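Local coordinates for protein mitochondrial enolase superfamily member 1 (Homo sapiens, PDB 4A35) that dehydrates L-fuconate to 2-keto-3-deoxy-L-fuconate in L-fucose catabolism, using a magnesium ion to stabilise the enediolate intermediate, at residues 91-96 with 106-111; 203-208 with 235-240; 138-143 with 374-379; 427-430 with 434-437; 254-257 with 263-266. All coordinates share one frame; numbering follows the deposited sequence. Where two conformers were deposited one is given.

Contact 1: 91-96 with 106-111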
# COMPACT_ATOMS: atom_id res chain seq x y z
N GLY A 91 18.04 9.90 -7.69
CA GLY A 91 17.19 10.70 -8.56
C GLY A 91 16.25 9.85 -9.39
O GLY A 91 15.04 10.13 -9.46
N PHE A 92 16.79 8.77 -10.00
CA PHE A 92 15.97 7.85 -10.82
C PHE A 92 14.93 7.12 -9.95
O PHE A 92 13.74 7.01 -10.32
CB PHE A 92 16.88 6.84 -11.54
CG PHE A 92 16.12 5.92 -12.46
CD1 PHE A 92 15.54 6.40 -13.63
CD2 PHE A 92 15.98 4.57 -12.14
CE1 PHE A 92 14.89 5.53 -14.50
CE2 PHE A 92 15.31 3.70 -13.02
CZ PHE A 92 14.76 4.20 -14.19
N TYR A 93 15.38 6.67 -8.75
CA TYR A 93 14.50 6.05 -7.76
C TYR A 93 13.32 7.00 -7.42
O TYR A 93 12.15 6.59 -7.47
CB TYR A 93 15.30 5.70 -6.49
CG TYR A 93 14.47 4.92 -5.50
CD1 TYR A 93 13.68 5.59 -4.55
CD2 TYR A 93 14.38 3.53 -5.56
CE1 TYR A 93 12.89 4.88 -3.64
CE2 TYR A 93 13.56 2.81 -4.70
CZ TYR A 93 12.81 3.49 -3.75
OH TYR A 93 11.98 2.77 -2.92
N ARG A 94 13.63 8.30 -7.13
CA ARG A 94 12.60 9.29 -6.81
C ARG A 94 11.62 9.50 -8.02
O ARG A 94 10.43 9.69 -7.81
CB ARG A 94 13.26 10.63 -6.40
CG ARG A 94 12.30 11.75 -6.02
CD ARG A 94 11.57 11.50 -4.69
NE ARG A 94 12.49 11.48 -3.55
CZ ARG A 94 12.95 12.57 -2.94
NH1 ARG A 94 12.56 13.77 -3.34
NH2 ARG A 94 13.79 12.46 -1.93
N GLN A 95 12.11 9.47 -9.25
CA GLN A 95 11.21 9.68 -10.40
C GLN A 95 10.22 8.50 -10.56
O GLN A 95 9.01 8.74 -10.79
CB GLN A 95 11.98 9.93 -11.70
CG GLN A 95 11.07 10.19 -12.88
CD GLN A 95 10.09 11.37 -12.78
OE1 GLN A 95 8.97 11.30 -12.16
NE2 GLN A 95 10.37 12.37 -13.64
N LEU A 96 10.69 7.26 -10.34
CA LEU A 96 9.81 6.09 -10.41
C LEU A 96 8.79 6.05 -9.25
O LEU A 96 7.64 5.66 -9.48
CB LEU A 96 10.59 4.77 -10.36
CG LEU A 96 11.46 4.43 -11.58
CD1 LEU A 96 11.90 2.97 -11.52
CD2 LEU A 96 10.72 4.66 -12.89
N GLY A 106 -0.11 4.68 -5.22
CA GLY A 106 0.59 4.04 -4.11
C GLY A 106 0.25 4.94 -2.91
O GLY A 106 -0.89 4.93 -2.44
N PRO A 107 1.17 5.84 -2.48
CA PRO A 107 2.57 5.95 -2.93
C PRO A 107 3.47 4.89 -2.29
O PRO A 107 3.33 4.57 -1.09
CB PRO A 107 3.01 7.35 -2.45
CG PRO A 107 1.96 7.82 -1.50
CD PRO A 107 0.89 6.78 -1.38
N GLU A 108 4.41 4.35 -3.10
CA GLU A 108 5.40 3.36 -2.65
C GLU A 108 4.74 2.18 -1.88
O GLU A 108 5.20 1.76 -0.81
CB GLU A 108 6.51 4.01 -1.82
CG GLU A 108 7.50 4.78 -2.68
CD GLU A 108 8.84 4.98 -1.99
OE1 GLU A 108 8.88 5.74 -1.01
OE2 GLU A 108 9.82 4.30 -2.37
N LYS A 109 3.66 1.62 -2.47
CA LYS A 109 2.98 0.45 -1.90
C LYS A 109 2.13 -0.23 -2.95
O LYS A 109 1.69 0.40 -3.90
CB LYS A 109 2.11 0.84 -0.68
CG LYS A 109 0.91 1.72 -1.06
CD LYS A 109 0.20 2.31 0.22
CE LYS A 109 1.04 3.34 0.94
NZ LYS A 109 0.17 4.14 1.84
N GLY A 110 1.82 -1.49 -2.73
CA GLY A 110 0.98 -2.21 -3.66
C GLY A 110 1.59 -2.37 -5.05
O GLY A 110 2.83 -2.40 -5.24
N VAL A 111 0.67 -2.42 -6.03
CA VAL A 111 0.99 -2.69 -7.44
C VAL A 111 2.11 -1.79 -7.97
O VAL A 111 3.07 -2.29 -8.59
CB VAL A 111 -0.26 -2.58 -8.33
CG1 VAL A 111 0.13 -2.46 -9.82
CG2 VAL A 111 -1.16 -3.79 -8.09
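Tyr-93 holds its ring opposite its backbone N (chi1 -174°), and this turn carries the phenol off helix 89-97 toward Glu-108. Glu-108 keeps CG beside its own backbone N (chi1 -75°) and runs extended from there, which brings its carboxylate up to the phenol. The two side chains cross at about a right angle. Tyr-93 OH donates a hydrogen bond of 2.7 Å to Glu-108 OE2. The oxygen takes it nearly along its C-O axis. The ring and carboxylate planes stand 74° apart, and OE2 lies oblique to the ring, 3.4 Å from Tyr-93 CE1. Glu-108 was deposited in two conformers, and the bond is described for one.

Both residues are buried. The other carboxylate oxygen, OE1, forms a salt bridge with Arg-311, which probably balances the buried charge. Tyr-93 also packs on His-113 and Leu-120 of helix 110-131. Glu-108 follows Pro-107, whose preceding peptide bond is cis. The bond ties helix 89-97 to the loop that leads into helix 110-131, and Arg-311 joins them to helix 311-319 of the barrel, as in the capping-domain and barrel architecture of the enolase superfamily.

Contact 2: 203-208 with 235-240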
# COMPACT_ATOMS: atom_id res chain seq x y z
N ASP A 203 2.03 -39.00 7.07
CA ASP A 203 3.02 -39.75 6.28
C ASP A 203 3.78 -38.83 5.34
O ASP A 203 5.01 -38.87 5.33
CB ASP A 203 2.33 -40.88 5.50
CG ASP A 203 1.94 -42.07 6.36
OD1 ASP A 203 2.48 -42.20 7.49
OD2 ASP A 203 1.13 -42.91 5.89
N THR A 204 3.06 -38.00 4.58
CA THR A 204 3.72 -37.06 3.64
C THR A 204 4.70 -36.14 4.39
O THR A 204 5.84 -35.92 3.96
CB THR A 204 2.68 -36.22 2.90
OG1 THR A 204 1.93 -37.07 2.05
CG2 THR A 204 3.32 -35.12 2.08
N LEU A 205 4.22 -35.56 5.50
CA LEU A 205 5.05 -34.62 6.27
C LEU A 205 6.28 -35.35 6.85
O LEU A 205 7.38 -34.79 6.82
CB LEU A 205 4.22 -33.95 7.36
CG LEU A 205 4.94 -32.96 8.26
CD1 LEU A 205 5.62 -31.87 7.46
CD2 LEU A 205 3.97 -32.39 9.29
N LYS A 206 6.09 -36.61 7.38
CA LYS A 206 7.24 -37.36 7.90
C LYS A 206 8.27 -37.62 6.78
O LYS A 206 9.47 -37.50 7.03
CB LYS A 206 6.80 -38.69 8.55
CG LYS A 206 5.98 -38.49 9.82
CD LYS A 206 5.18 -39.74 10.20
CE LYS A 206 4.43 -39.51 11.49
NZ LYS A 206 3.66 -40.73 11.93
N GLN A 207 7.80 -37.93 5.55
CA GLN A 207 8.66 -38.19 4.38
C GLN A 207 9.50 -36.94 4.00
O GLN A 207 10.72 -37.04 3.81
CB GLN A 207 7.81 -38.66 3.19
CG GLN A 207 7.35 -40.12 3.34
CD GLN A 207 6.36 -40.63 2.31
OE1 GLN A 207 5.39 -39.97 1.91
NE2 GLN A 207 6.53 -41.89 1.94
N LEU A 208 8.84 -35.76 3.94
CA LEU A 208 9.54 -34.49 3.61
C LEU A 208 10.60 -34.14 4.66
O LEU A 208 11.73 -33.75 4.30
CB LEU A 208 8.54 -33.36 3.49
CG LEU A 208 7.58 -33.47 2.31
CD1 LEU A 208 6.45 -32.49 2.49
CD2 LEU A 208 8.31 -33.27 0.97
N CYS A 235 3.29 -29.54 14.03
CA CYS A 235 4.44 -29.11 14.82
C CYS A 235 4.97 -30.30 15.62
O CYS A 235 6.18 -30.47 15.68
CB CYS A 235 4.08 -27.93 15.73
SG CYS A 235 3.85 -26.38 14.84
N GLN A 236 4.08 -31.15 16.14
CA GLN A 236 4.48 -32.37 16.87
C GLN A 236 5.31 -33.31 15.96
O GLN A 236 6.40 -33.74 16.35
CB GLN A 236 3.26 -33.13 17.43
CG GLN A 236 3.65 -34.26 18.41
CD GLN A 236 4.32 -33.71 19.65
OE1 GLN A 236 3.74 -32.95 20.41
NE2 GLN A 236 5.58 -34.02 19.84
N ILE A 237 4.83 -33.54 14.75
CA ILE A 237 5.54 -34.40 13.79
C ILE A 237 6.92 -33.81 13.48
O ILE A 237 7.92 -34.54 13.53
CB ILE A 237 4.70 -34.64 12.50
CG1 ILE A 237 3.52 -35.60 12.80
CG2 ILE A 237 5.57 -35.16 11.33
CD1 ILE A 237 2.39 -35.50 11.86
N ILE A 238 7.01 -32.50 13.17
CA ILE A 238 8.29 -31.93 12.80
C ILE A 238 9.26 -31.97 14.00
O ILE A 238 10.39 -32.43 13.85
CB ILE A 238 8.14 -30.50 12.21
CG1 ILE A 238 7.31 -30.56 10.89
CG2 ILE A 238 9.52 -29.86 11.97
CD1 ILE A 238 6.84 -29.09 10.41
N ARG A 239 8.81 -31.48 15.16
CA ARG A 239 9.65 -31.43 16.36
C ARG A 239 10.14 -32.85 16.77
O ARG A 239 11.31 -32.96 17.13
CB ARG A 239 8.91 -30.68 17.51
CG ARG A 239 9.74 -30.40 18.77
CD ARG A 239 11.12 -29.83 18.49
NE ARG A 239 11.14 -28.37 18.56
CZ ARG A 239 12.19 -27.64 18.23
NH1 ARG A 239 13.28 -28.22 17.74
NH2 ARG A 239 12.15 -26.32 18.37
N ASP A 240 9.33 -33.91 16.58
CA ASP A 240 9.73 -35.30 16.85
C ASP A 240 10.75 -35.81 15.82
O ASP A 240 11.58 -36.65 16.18
CB ASP A 240 8.52 -36.24 16.86
CG ASP A 240 7.57 -36.10 18.05
OD1 ASP A 240 7.95 -35.42 19.06
OD2 ASP A 240 6.43 -36.60 17.95
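Leu-205 and Lys-206 of helix 202-214 meet Ile-237 and Ile-238 of helix 228-242. These are consecutive outer helices of the barrel of the enolase superfamily, linked through strand 219-223. They run in the same general direction. The axes of the two short segments cross at -29° and approach to 9.8 Å.

The apolar contacts come first. Leu-205 points at the other helix and sets CD2 mainly against Ile-237 and CD1 against Ile-238. Its CD2 touches CG2 of Ile-237 at 3.8 Å, and its CD1 lies 4.0 Å from CG1 of Ile-238. Leu-205 crosses Ile-237 obliquely but meets Ile-238 at about a right angle. With CG trans to the backbone N (chi1 179°), the leucine fork is carried toward helix 228-242. Cutting this side chain back to an alanine removes both methyl contacts and would probably leave Ile-237 CG2 with the lysine chain as its main neighbour across the contact. Further in, Ile-238 packs on Leu-248 of strand 247-251 and Val-222 of strand 219-223. This links the helix pair to the barrel wall.

The aliphatic part of a charged chain forms the outer contact. Lys-206 is exposed, and its CG rests 3.7 Å from Ile-237 CG2. That methyl therefore touches both Leu-205 and Lys-206.

No hydrogen bond crosses between the helices. Polar side-chain bonding within the segments stays in helix 228-242: Gln-236 NE2 reaches Asp-240 OD2 weakly and donates to Asp-240 OD1 at 2.9 Å, on the syn side and 34° out of the carboxylate plane.

Contact 3: 138-143 with 374-379. With EDO (1,2-ethanediol), chain G.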
# COMPACT_ATOMS: atom_id res chain seq x y z
N LEU A 138 29.29 -6.37 -6.88
CA LEU A 138 29.18 -4.97 -7.31
C LEU A 138 28.98 -4.09 -6.08
O LEU A 138 29.63 -3.04 -5.95
CB LEU A 138 27.99 -4.81 -8.29
CG LEU A 138 27.65 -3.37 -8.74
CD1 LEU A 138 28.75 -2.87 -9.71
CD2 LEU A 138 26.23 -3.32 -9.41
N LEU A 139 28.07 -4.53 -5.17
CA LEU A 139 27.78 -3.78 -3.95
C LEU A 139 28.99 -3.76 -3.01
O LEU A 139 29.36 -2.68 -2.51
CB LEU A 139 26.56 -4.40 -3.24
CG LEU A 139 25.23 -4.18 -3.98
CD1 LEU A 139 24.12 -5.00 -3.33
CD2 LEU A 139 24.88 -2.67 -4.04
N VAL A 140 29.56 -4.94 -2.74
CA VAL A 140 30.79 -5.07 -1.89
C VAL A 140 31.93 -4.13 -2.36
O VAL A 140 32.57 -3.48 -1.53
CB VAL A 140 31.26 -6.55 -1.80
CG1 VAL A 140 32.72 -6.69 -1.32
CG2 VAL A 140 30.31 -7.37 -0.91
N ASP A 141 32.17 -4.04 -3.68
CA ASP A 141 33.26 -3.25 -4.25
C ASP A 141 32.96 -1.77 -4.39
O ASP A 141 33.88 -1.00 -4.63
CB ASP A 141 33.66 -3.83 -5.62
CG ASP A 141 34.43 -5.15 -5.54
OD1 ASP A 141 34.79 -5.59 -4.39
OD2 ASP A 141 34.71 -5.73 -6.62
N MET A 142 31.69 -1.36 -4.17
CA MET A 142 31.24 0.01 -4.36
C MET A 142 31.81 0.92 -3.30
O MET A 142 31.84 0.58 -2.11
CB MET A 142 29.70 0.06 -4.30
CG MET A 142 29.13 1.04 -5.21
SD MET A 142 27.33 1.01 -5.18
CE MET A 142 27.02 -0.28 -6.47
N ASP A 143 32.26 2.08 -3.73
CA ASP A 143 32.74 3.11 -2.82
C ASP A 143 31.55 3.50 -1.88
O ASP A 143 30.44 3.71 -2.41
CB ASP A 143 33.18 4.30 -3.70
CG ASP A 143 33.70 5.49 -2.94
OD1 ASP A 143 32.88 6.25 -2.40
OD2 ASP A 143 34.93 5.70 -2.96
N TYR A 374 26.31 -9.36 5.09
CA TYR A 374 27.37 -9.98 5.89
C TYR A 374 28.75 -9.37 5.64
O TYR A 374 29.48 -9.06 6.60
CB TYR A 374 27.46 -11.51 5.63
CG TYR A 374 28.59 -12.17 6.42
CD1 TYR A 374 28.53 -12.26 7.80
CD2 TYR A 374 29.73 -12.64 5.78
CE1 TYR A 374 29.57 -12.83 8.53
CE2 TYR A 374 30.78 -13.22 6.50
CZ TYR A 374 30.69 -13.32 7.87
OH TYR A 374 31.74 -13.87 8.57
N ILE A 375 29.15 -9.27 4.36
CA ILE A 375 30.48 -8.78 4.03
C ILE A 375 30.66 -7.28 4.40
O ILE A 375 31.70 -6.91 4.93
CB ILE A 375 30.81 -9.02 2.53
CG1 ILE A 375 30.87 -10.54 2.22
CG2 ILE A 375 32.12 -8.29 2.13
CD1 ILE A 375 30.84 -10.86 0.69
N SER A 376 29.65 -6.44 4.10
CA SER A 376 29.85 -4.99 4.19
C SER A 376 29.00 -4.23 5.21
O SER A 376 29.26 -3.02 5.39
CB SER A 376 29.60 -4.36 2.81
OG SER A 376 30.52 -4.84 1.84
N VAL A 377 27.95 -4.84 5.79
CA VAL A 377 27.06 -4.03 6.66
C VAL A 377 27.00 -4.56 8.09
O VAL A 377 27.48 -3.87 8.98
CB VAL A 377 25.62 -3.85 6.04
CG1 VAL A 377 24.70 -3.02 6.97
CG2 VAL A 377 25.69 -3.21 4.66
N SER A 378 26.34 -5.72 8.33
CA SER A 378 26.23 -6.26 9.69
C SER A 378 27.54 -6.93 10.16
O SER A 378 27.78 -6.98 11.35
CB SER A 378 25.07 -7.24 9.80
OG SER A 378 25.32 -8.32 8.93
N ALA A 379 28.33 -7.56 9.21
CA ALA A 379 29.56 -8.27 9.55
C ALA A 379 29.31 -9.39 10.59
O ALA A 379 30.12 -9.59 11.52
CB ALA A 379 30.63 -7.29 10.05
C1 EDO G . 31.30 -14.16 12.30
O1 EDO G . 31.45 -13.36 11.14
C2 EDO G . 29.96 -14.90 12.32
O2 EDO G . 28.98 -14.06 12.89
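Val-140 points at Ile-375 and Ser-376, and all three are buried. This is the tight part of the contact. Val-140 CG2 lies 3.7 Å from Ile-375 CG2, and Val-140 CG1 reaches the same isoleucine methyl at 3.9 Å. The two side chains cross at about a right angle. Ser-376 OG comes in beside the valine, 3.7 Å from Val-140 CA, where the backbones are nearest. Its chi1 of -62° sets the hydroxyl oxygen beside its own backbone N.

The looser side carries Tyr-374, which is partly exposed and touches nothing of 138-143. Its OH instead shares a 2.6 Å hydrogen bond with O1 of an ethanediol, probably from the crystallisation liquor, which sits at the ring edge and also bonds Leu-381 N. A phenylalanine in its place would probably leave that O1 without its phenolic partner.

The contact joins helix 135-141, which follows the N-terminal domain's long helix 110-131, to helix 362-377 of the barrel domain. Helix 176-186 covers one flank: Val-140 packs on Glu-180, and Arg-179 bonds Ile-375 O. Helix 335-348 takes Leu-139 and Val-377.

Contact 4: 427-430 with 434-437. With EDO (1,2-ethanediol), chain H.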
# COMPACT_ATOMS: atom_id res chain seq x y z
N HIS A 427 5.17 -20.80 -19.97
CA HIS A 427 4.38 -20.39 -18.79
C HIS A 427 3.74 -18.98 -18.87
O HIS A 427 3.06 -18.53 -17.91
CB HIS A 427 5.29 -20.50 -17.54
CG HIS A 427 5.66 -21.92 -17.26
ND1 HIS A 427 6.83 -22.49 -17.79
CD2 HIS A 427 4.98 -22.87 -16.57
CE1 HIS A 427 6.83 -23.75 -17.38
NE2 HIS A 427 5.75 -24.02 -16.63
N GLN A 428 3.88 -18.32 -20.04
CA GLN A 428 3.27 -17.02 -20.26
C GLN A 428 1.74 -17.14 -20.20
O GLN A 428 1.16 -18.11 -20.72
CB GLN A 428 3.70 -16.48 -21.61
CG GLN A 428 3.57 -15.01 -21.75
CD GLN A 428 4.32 -14.47 -22.93
OE1 GLN A 428 5.19 -15.15 -23.55
NE2 GLN A 428 4.05 -13.21 -23.20
N TYR A 429 1.14 -16.26 -19.42
CA TYR A 429 -0.31 -16.24 -19.23
C TYR A 429 -0.95 -15.11 -20.08
O TYR A 429 -0.54 -13.95 -19.97
CB TYR A 429 -0.66 -16.10 -17.74
CG TYR A 429 -2.16 -16.14 -17.53
CD1 TYR A 429 -2.83 -17.36 -17.40
CD2 TYR A 429 -2.93 -14.98 -17.53
CE1 TYR A 429 -4.22 -17.42 -17.31
CE2 TYR A 429 -4.32 -15.02 -17.39
CZ TYR A 429 -4.96 -16.25 -17.32
OH TYR A 429 -6.33 -16.34 -17.22
N PRO A 430 -2.01 -15.38 -20.87
CA PRO A 430 -2.78 -16.64 -20.99
C PRO A 430 -2.39 -17.57 -22.15
O PRO A 430 -2.96 -18.66 -22.26
CB PRO A 430 -4.19 -16.10 -21.26
CG PRO A 430 -3.93 -14.91 -22.19
CD PRO A 430 -2.68 -14.27 -21.61
N VAL A 434 1.42 -24.18 -21.32
CA VAL A 434 0.90 -24.71 -20.07
C VAL A 434 -0.51 -24.16 -19.80
O VAL A 434 -1.41 -24.95 -19.47
CB VAL A 434 1.88 -24.44 -18.89
CG1 VAL A 434 1.27 -24.79 -17.54
CG2 VAL A 434 3.19 -25.21 -19.11
N TRP A 435 -0.73 -22.84 -20.03
CA TRP A 435 -2.03 -22.22 -19.77
C TRP A 435 -3.04 -22.53 -20.84
O TRP A 435 -4.22 -22.57 -20.52
CB TRP A 435 -1.88 -20.71 -19.52
CG TRP A 435 -1.09 -20.52 -18.25
CD1 TRP A 435 0.25 -20.23 -18.14
CD2 TRP A 435 -1.53 -20.89 -16.93
NE1 TRP A 435 0.65 -20.35 -16.83
CE2 TRP A 435 -0.42 -20.75 -16.06
CE3 TRP A 435 -2.77 -21.29 -16.39
CZ2 TRP A 435 -0.50 -21.01 -14.69
CZ3 TRP A 435 -2.84 -21.62 -15.04
CH2 TRP A 435 -1.73 -21.40 -14.19
N LYS A 436 -2.60 -22.87 -22.07
CA LYS A 436 -3.55 -23.29 -23.11
C LYS A 436 -4.05 -24.73 -22.77
O LYS A 436 -5.16 -25.10 -23.13
CB LYS A 436 -2.91 -23.24 -24.52
CG LYS A 436 -2.80 -21.83 -25.08
CD LYS A 436 -2.08 -21.83 -26.42
CE LYS A 436 -2.39 -20.59 -27.24
NZ LYS A 436 -1.43 -20.43 -28.37
N LYS A 437 -3.24 -25.51 -22.01
CA LYS A 437 -3.63 -26.87 -21.63
C LYS A 437 -4.51 -26.82 -20.37
O LYS A 437 -5.42 -27.62 -20.22
CB LYS A 437 -2.37 -27.74 -21.37
CG LYS A 437 -1.69 -28.21 -22.68
CD LYS A 437 -0.35 -28.93 -22.42
CE LYS A 437 0.18 -29.54 -23.69
NZ LYS A 437 1.46 -30.30 -23.44
C1 EDO H . 3.15 -31.90 -26.20
O1 EDO H . 3.32 -30.77 -25.36
C2 EDO H . 2.27 -31.38 -27.40
O2 EDO H . 1.04 -30.84 -26.94
O HOH W 1 -5.22 -19.64 -21.03
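The chain folds back on itself here, with CA of His-427 5.7 Å from CA of Val-434 and CA of Pro-430 5.8 Å from CA of Trp-435; the peptide bond before Pro-430 is cis. Trp-435 points into this bend. Tyr-429 turns its edge to the indole face in a T-shaped (edge-to-face) pair, with planes 79° apart. Tyr-429 CD1 does the touching, 3.7 Å from Trp-435 CG. The ring of Pro-430 lies against the tyrosine too: its CB sits over the centre of the phenol face.

At the indole edge lie the carbonyl oxygens of His-427 and Gln-428, the latter 3.5 Å from Trp-435 CD1. The indole NE1 bonds Arg-16 O. His-427 and Tyr-429 make backbone hydrogen bonds to Arg-16 and Asp-14, so this near-terminal segment runs beside strand 7-16, an outermost strand of the N-terminal sheet. The C-terminal part of the chain thus packs onto the capping domain, as in other members of the enolase superfamily.

Val-434 sends CG2 over one face of the His-427 imidazole, a CH-pi contact 4.1 Å from the ring centroid. His-427 ND1 bonds Ser-423 O, one turn back in helix 421-427, which should limit the ring's rotation. Out at the surface, Lys-437 NZ pairs with Glu-433 and donates a 2.7 Å bond to O1 of an ethanediol.

Contact 5: 254-257 with 263-266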
# COMPACT_ATOMS: atom_id res chain seq x y z
N GLN A 254 -0.06 -13.48 8.74
CA GLN A 254 -0.97 -12.36 9.08
C GLN A 254 -2.35 -12.78 9.57
O GLN A 254 -3.24 -11.95 9.61
CB GLN A 254 -1.15 -11.41 7.84
CG GLN A 254 0.16 -11.09 7.11
CD GLN A 254 -0.05 -10.59 5.68
OE1 GLN A 254 -1.17 -10.54 5.16
NE2 GLN A 254 1.05 -10.27 4.99
N ARG A 255 -2.55 -14.06 9.93
CA ARG A 255 -3.89 -14.52 10.23
C ARG A 255 -4.59 -13.87 11.41
O ARG A 255 -5.82 -13.79 11.41
CB ARG A 255 -3.91 -16.06 10.46
CG ARG A 255 -3.70 -16.79 9.12
CD ARG A 255 -4.98 -16.68 8.25
NE ARG A 255 -6.09 -17.42 8.86
CZ ARG A 255 -7.28 -17.61 8.29
NH1 ARG A 255 -7.54 -17.09 7.10
NH2 ARG A 255 -8.22 -18.31 8.92
N TRP A 256 -3.83 -13.49 12.44
CA TRP A 256 -4.44 -13.17 13.72
C TRP A 256 -4.61 -11.71 14.06
O TRP A 256 -3.89 -10.86 13.53
CB TRP A 256 -3.58 -13.83 14.85
CG TRP A 256 -3.31 -15.31 14.68
CD1 TRP A 256 -4.22 -16.29 14.38
CD2 TRP A 256 -2.05 -15.99 14.89
NE1 TRP A 256 -3.60 -17.53 14.35
CE2 TRP A 256 -2.29 -17.38 14.74
CE3 TRP A 256 -0.75 -15.56 15.24
CZ2 TRP A 256 -1.26 -18.33 14.86
CZ3 TRP A 256 0.24 -16.51 15.48
CH2 TRP A 256 -0.00 -17.88 15.24
N ASP A 257 -5.62 -11.43 14.92
CA ASP A 257 -5.76 -10.15 15.59
C ASP A 257 -4.73 -10.17 16.74
O ASP A 257 -4.16 -11.24 17.04
CB ASP A 257 -7.21 -9.88 16.07
CG ASP A 257 -8.15 -9.56 14.91
OD1 ASP A 257 -7.70 -9.58 13.73
OD2 ASP A 257 -9.32 -9.26 15.17
N GLU A 263 -2.70 -15.53 22.31
CA GLU A 263 -3.34 -16.74 22.84
C GLU A 263 -2.92 -18.02 22.07
O GLU A 263 -2.59 -19.06 22.67
CB GLU A 263 -4.87 -16.55 22.81
CG GLU A 263 -5.66 -17.76 23.32
CD GLU A 263 -5.35 -18.28 24.72
OE1 GLU A 263 -4.83 -17.51 25.56
OE2 GLU A 263 -5.65 -19.47 24.98
N TRP A 264 -2.98 -17.95 20.76
CA TRP A 264 -2.61 -19.05 19.87
C TRP A 264 -1.14 -19.47 20.11
O TRP A 264 -0.83 -20.65 20.29
CB TRP A 264 -2.86 -18.62 18.43
CG TRP A 264 -2.99 -19.75 17.46
CD1 TRP A 264 -2.01 -20.63 17.09
CD2 TRP A 264 -4.08 -19.95 16.55
NE1 TRP A 264 -2.44 -21.40 16.04
CE2 TRP A 264 -3.71 -21.01 15.69
CE3 TRP A 264 -5.36 -19.37 16.41
CZ2 TRP A 264 -4.56 -21.48 14.67
CZ3 TRP A 264 -6.22 -19.88 15.43
CH2 TRP A 264 -5.80 -20.90 14.56
N MET A 265 -0.25 -18.47 20.21
CA MET A 265 1.19 -18.72 20.42
C MET A 265 1.48 -19.29 21.80
O MET A 265 2.45 -20.06 21.94
CB MET A 265 2.03 -17.48 20.13
CG MET A 265 2.15 -17.19 18.62
SD MET A 265 2.70 -18.63 17.64
CE MET A 265 4.28 -19.02 18.53
N SER A 266 0.64 -18.95 22.81
CA SER A 266 0.81 -19.51 24.16
C SER A 266 0.61 -21.04 24.12
O SER A 266 1.23 -21.77 24.90
CB SER A 266 -0.18 -18.89 25.15
OG SER A 266 -1.47 -19.44 24.99
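Trp-256 and Trp-264 press their indoles together obliquely, with planes 40° apart. Trp-256 NE1 lies over one face of Trp-264, 3.3 Å from CE3. Trp-256 CZ2 is just as near to Trp-264 CD1, again 3.3 Å. Trp-264 in turn sets its CB over the six-membered ring of Trp-256, a CH-pi contact with the carbon 4.2 Å from the centroid. Met-265 meets the far end of the same ring. Its SD is 3.7 Å from Trp-256 CH2 and oblique to the ring, a Met-aromatic contact. The methionine chain bends at chi2 (-52°) and chi3, which curls the sulfur in beside the ring.

Outside this cluster, the Trp-264 indole is anchored by a hydrogen bond from NE1 to Asp-231 OD2. Trp-256 packs on Val-224 and on Ile-276 of strand 275-277, and its O accepts a bond from Thr-280 OG1. The flanking residues reach the second subunit: Gln-254 bonds Arg-103 and Asp-257 bonds Thr-157, both of that chain.

Trp-256 sits in the loop between strand 247-251 and helix 258-268, so the cluster pins a beta-alpha loop to its own helix. That strand ends at Asp-251, a magnesium ligand, and the Trp-256 side chain is about 8 Å from that of Asp-251. The loop lies at the C-terminal end of the strands, where enolase-superfamily barrels carry their active site.

Along the chain, contact 1 closes first, in the N-terminal capping domain. Contact 3 then opens, and contacts 2 and 5 both form within the span it encloses. Contact 4 comes last. Contacts 2 and 5 belong to the barrel domain, with centres 22 Å apart, and helix 228-242 leads on through strand 247-251 to the loop of contact 5. Contact 3 joins helix 135-141 to the barrel's helix 362-377, on the opposite side of the chain's centre from contacts 4 and 5. Contact 4 sets the C-terminal end against strand 7-16. No two contacts touch. Contacts 1 and 5 both reach the second subunit. Contact 5 lies near the magnesium ligand Asp-251.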